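Local coordinates for protein histidine phosphotransferase (Caulobacter crescentus, PDB 2OOC) that probably relays phosphoryl groups between signalling proteins as a histidine phosphotransfer protein, and regulates stalk biogenesis, at residues L40-P43 with M44-P47; T90-D93 with A94-D98. All coordinates share one frame; numbering follows the deposited sequence.

Contact 1. Residues L40-P43 with M44-P47; sequences LWAP and MLDP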
loop_
_atom_site.group_PDB
_atom_site.type_symbol
_atom_site.label_atom_id
_atom_site.label_comp_id
_atom_site.label_asym_id
_atom_site.label_seq_id
_atom_site.Cartn_x
_atom_site.Cartn_y
_atom_site.Cartn_z
ATOM N N LEU A 40 7.922 -0.617 7.938
ATOM C CA LEU A 40 8.320 0.412 8.913
ATOM C C LEU A 40 7.103 0.904 9.713
ATOM O O LEU A 40 7.152 1.010 10.947
ATOM C CB LEU A 40 8.991 1.579 8.218
ATOM C CG LEU A 40 9.489 2.742 9.133
ATOM C CD1 LEU A 40 10.285 2.170 10.291
ATOM C CD2 LEU A 40 10.202 3.746 8.340
ATOM N N TRP A 41 6.041 1.264 9.007
ATOM C CA TRP A 41 4.936 1.959 9.647
ATOM C C TRP A 41 3.806 1.077 10.158
ATOM O O TRP A 41 3.111 1.450 11.122
ATOM C CB TRP A 41 4.418 3.049 8.676
ATOM C CG TRP A 41 5.388 4.123 8.448
ATOM C CD1 TRP A 41 6.265 4.225 7.375
ATOM C CD2 TRP A 41 5.642 5.280 9.264
ATOM N NE1 TRP A 41 7.040 5.344 7.497
ATOM C CE2 TRP A 41 6.674 6.027 8.623
ATOM C CE3 TRP A 41 5.105 5.764 10.474
ATOM C CZ2 TRP A 41 7.146 7.221 9.119
ATOM C CZ3 TRP A 41 5.583 6.993 10.954
ATOM C CH2 TRP A 41 6.579 7.691 10.281
ATOM N N ALA A 42 3.580 -0.107 9.596
ATOM C CA ALA A 42 2.445 -0.932 9.983
ATOM C C ALA A 42 2.413 -1.340 11.457
ATOM O O ALA A 42 1.344 -1.389 12.066
ATOM C CB ALA A 42 2.297 -2.191 9.086
ATOM N N PRO A 43 3.569 -1.641 12.051
ATOM C CA PRO A 43 3.579 -1.934 13.482
ATOM C C PRO A 43 3.026 -0.810 14.370
ATOM O O PRO A 43 2.589 -1.086 15.487
ATOM C CB PRO A 43 5.046 -2.211 13.790
ATOM C CG PRO A 43 5.658 -2.527 12.526
ATOM C CD PRO A 43 4.916 -1.768 11.467
HETATM N N MSE A 44 2.967 0.405 13.832
HETATM C CA MSE A 44 2.485 1.562 14.595
HETATM C C MSE A 44 1.004 1.778 14.501
HETATM O O MSE A 44 0.467 2.678 15.163
HETATM C CB MSE A 44 3.146 2.819 14.124
HETATM C CG MSE A 44 4.631 2.662 14.083
HETATM SE SE MSE A 44 5.345 4.307 13.569
HETATM C CE MSE A 44 7.130 3.787 13.201
ATOM N N LEU A 45 0.307 0.949 13.707
ATOM C CA LEU A 45 -1.128 1.068 13.501
ATOM C C LEU A 45 -1.881 0.411 14.637
ATOM O O LEU A 45 -2.591 -0.627 14.486
ATOM C CB LEU A 45 -1.540 0.473 12.154
ATOM C CG LEU A 45 -0.916 1.190 10.959
ATOM C CD1 LEU A 45 -1.139 0.424 9.700
ATOM C CD2 LEU A 45 -1.512 2.573 10.820
ATOM N N ASP A 46 -1.764 1.024 15.801
ATOM C CA ASP A 46 -2.271 0.466 17.072
ATOM C C ASP A 46 -2.564 1.689 17.919
ATOM O O ASP A 46 -1.686 2.523 18.094
ATOM C CB ASP A 46 -1.117 -0.355 17.693
ATOM C CG ASP A 46 -1.392 -0.900 19.084
ATOM O OD1 ASP A 46 -2.201 -0.356 19.840
ATOM O OD2 ASP A 46 -0.682 -1.860 19.447
ATOM N N PRO A 47 -3.769 1.818 18.494
ATOM C CA PRO A 47 -4.070 3.037 19.260
ATOM C C PRO A 47 -3.173 3.292 20.483
ATOM O O PRO A 47 -3.103 4.430 20.934
ATOM C CB PRO A 47 -5.541 2.848 19.648
ATOM C CG PRO A 47 -5.732 1.399 19.628
ATOM C CD PRO A 47 -4.894 0.859 18.502
#
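Trp-41 and Met-44 meet twice as the end of helix 24-41 tightens into a 3-10 turn: once through the backbone and once through their side chains. The backbone hydrogen bonds reach back three residues, not the four of an alpha helix. Met-44 N donates to Trp-41 O at 2.9 Å, and Leu-45 N follows with a straighter bond of 3.0 Å to Ala-42 O, its N-H...O angle 166°. An inverse gamma turn centred on Leu-45 comes next, closed by a weak bond from Asp-46 N to Met-44 O (2.8 Å), and takes the chain out of the helical path.

A Met-aromatic contact joins the side chains. In the conformer described, one of two deposited for this selenomethionine, CG stands anti to the carbonyl carbon (chi1 -51°) and the chain beyond is extended, which carries Met-44 SE to 3.4 Å from Trp-41 CE3 on the benzo part of the indole. The approach is oblique, with SE 55° off the normal of the six-membered ring. Leu-40 CG lies over one face of the indole, 3.9 Å above its plane.

Apolar packing on the inner side is looser: Leu-45 CD1 comes within 3.8 Å of Ala-42 CA. The same leucine touches Val-56 of helix 52-66 and, on helix 85-111, Leu-85 and Leu-92, the last of which Ala-42 also meets. An alanine in place of Leu-45 would probably keep the backbone turn but leave Val-56, Leu-85 and Leu-92 without the isobutyl group packed between them and the turn.

The turn thus lies between two helices: Trp-41 and Met-44 rest on Ala-55 of helix 52-66, while Arg-89 NH1 of helix 85-111 hydrogen-bonds Leu-45 O.

Contact 2. Residues T90-D93 with A94-D98; sequences TALD and AALLD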
loop_
_atom_site.group_PDB
_atom_site.type_symbol
_atom_site.label_atom_id
_atom_site.label_comp_id
_atom_site.label_asym_id
_atom_site.label_seq_id
_atom_site.Cartn_x
_atom_site.Cartn_y
_atom_site.Cartn_z
ATOM N N THR A 90 -6.546 -3.801 7.938
ATOM C CA THR A 90 -7.090 -4.793 7.003
ATOM C C THR A 90 -7.086 -4.297 5.557
ATOM O O THR A 90 -6.849 -5.091 4.663
ATOM C CB THR A 90 -8.430 -5.277 7.450
ATOM O OG1 THR A 90 -9.367 -4.224 7.471
ATOM C CG2 THR A 90 -8.414 -5.945 8.828
ATOM N N ALA A 91 -7.224 -2.974 5.351
ATOM C CA ALA A 91 -7.026 -2.356 4.024
ATOM C C ALA A 91 -5.576 -2.494 3.552
ATOM O O ALA A 91 -5.316 -2.786 2.399
ATOM C CB ALA A 91 -7.455 -0.869 4.015
ATOM N N LEU A 92 -4.631 -2.355 4.501
ATOM C CA LEU A 92 -3.213 -2.494 4.224
ATOM C C LEU A 92 -2.891 -3.961 3.863
ATOM O O LEU A 92 -2.212 -4.246 2.880
ATOM C CB LEU A 92 -2.381 -2.022 5.395
ATOM C CG LEU A 92 -0.858 -2.115 5.182
ATOM C CD1 LEU A 92 -0.337 -1.439 3.843
ATOM C CD2 LEU A 92 -0.072 -1.530 6.403
ATOM N N ASP A 93 -3.506 -4.894 4.625
ATOM C CA ASP A 93 -3.363 -6.319 4.276
ATOM C C ASP A 93 -3.784 -6.576 2.822
ATOM O O ASP A 93 -3.085 -7.274 2.082
ATOM C CB ASP A 93 -4.218 -7.174 5.179
ATOM C CG ASP A 93 -3.718 -7.330 6.593
ATOM O OD1 ASP A 93 -2.537 -7.010 6.872
ATOM O OD2 ASP A 93 -4.538 -7.787 7.469
ATOM N N ALA A 94 -4.934 -6.036 2.387
ATOM C CA ALA A 94 -5.429 -6.263 1.027
ATOM C C ALA A 94 -4.480 -5.655 -0.005
ATOM O O ALA A 94 -4.262 -6.251 -1.059
ATOM C CB ALA A 94 -6.832 -5.660 0.893
ATOM N N ALA A 95 -3.873 -4.492 0.282
ATOM C CA ALA A 95 -2.991 -3.899 -0.669
ATOM C C ALA A 95 -1.689 -4.738 -0.754
ATOM O O ALA A 95 -1.202 -5.006 -1.889
ATOM C CB ALA A 95 -2.710 -2.418 -0.260
ATOM N N LEU A 96 -1.180 -5.198 0.406
ATOM C CA LEU A 96 0.023 -6.003 0.414
ATOM C C LEU A 96 -0.184 -7.363 -0.316
ATOM O O LEU A 96 0.699 -7.879 -0.970
ATOM C CB LEU A 96 0.555 -6.171 1.828
ATOM C CG LEU A 96 1.167 -4.883 2.367
ATOM C CD1 LEU A 96 1.390 -5.094 3.850
ATOM C CD2 LEU A 96 2.500 -4.445 1.726
ATOM N N LEU A 97 -1.388 -7.918 -0.152
ATOM C CA LEU A 97 -1.777 -9.180 -0.785
ATOM C C LEU A 97 -1.646 -9.064 -2.280
ATOM O O LEU A 97 -1.042 -9.890 -2.950
ATOM C CB LEU A 97 -3.229 -9.462 -0.382
ATOM C CG LEU A 97 -3.804 -10.664 -1.094
ATOM C CD1 LEU A 97 -3.263 -11.971 -0.450
ATOM C CD2 LEU A 97 -5.312 -10.618 -0.883
ATOM N N ASP A 98 -2.189 -7.947 -2.770
ATOM C CA ASP A 98 -2.192 -7.629 -4.202
ATOM C C ASP A 98 -0.777 -7.400 -4.738
ATOM O O ASP A 98 -0.396 -7.933 -5.748
ATOM C CB ASP A 98 -3.017 -6.339 -4.437
ATOM C CG ASP A 98 -4.442 -6.599 -4.796
ATOM O OD1 ASP A 98 -4.976 -7.591 -4.258
ATOM O OD2 ASP A 98 -4.986 -5.785 -5.602
#
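Leu-92 O accepts a hydrogen bond of 2.8 Å from Leu-96 N, the shortest of four successive i to i+4 bonds that make this piece of helix 85-111 a textbook alpha helix within the helical bundle of an Hpt domain. The bond is nearly straight, with an N-H...O angle of 167°. Leu-97 N bonds to Asp-93 O at 2.9 Å; Ala-94 N to Thr-90 O and Ala-95 N to Ala-91 O complete the set. Asp-98 N continues the pattern by donating to Ala-94 O. The Thr-90 hydroxyl turns back along the same helix, with weak hydrogen bonds to Glu-86 O and Gly-87 O.

Around the backbone bonds, side-chain carbons pack against the carbonyls of the preceding turn. Ala-94 CB sits 3.6 Å from Ala-91 O, and Leu-97 CB comes to 3.3 Å from Asp-93 O, a methyl and a methylene group respectively. Ala-91 faces helix 69-79, touching Leu-71 and Val-74, whereas Leu-92 and Leu-96 both meet Phe-34 of helix 24-41.

These two leucines also meet one another, one turn apart, and their first torsions differ. Leu-92 has CG anti to its nitrogen (chi1 -179°), while Leu-96 has CG anti to its carbonyl carbon (chi1 -72°). With these settings the branches slant across each other, Leu-92 CD1 lying 4.0 Å from Leu-96 CG.

From the N terminus, contact 1 comes first, where helix 24-41 ends and the chain turns into the loop before helix 52-66. Helices 52-66 and 69-79 follow, and contact 2 then lies wholly on helix 85-111. The two contacts are in series, neither nesting nor crossing, and each is a local one that closes no long loop. Although their centres are 14 Å apart, they touch through one methyl: Leu-92 CD2 lies 3.6 Å from Ala-42 CB and 4.0 Å from Leu-45 CD1. Together they illustrate how a bundle ties the turn that ends one helix to the apolar side of another.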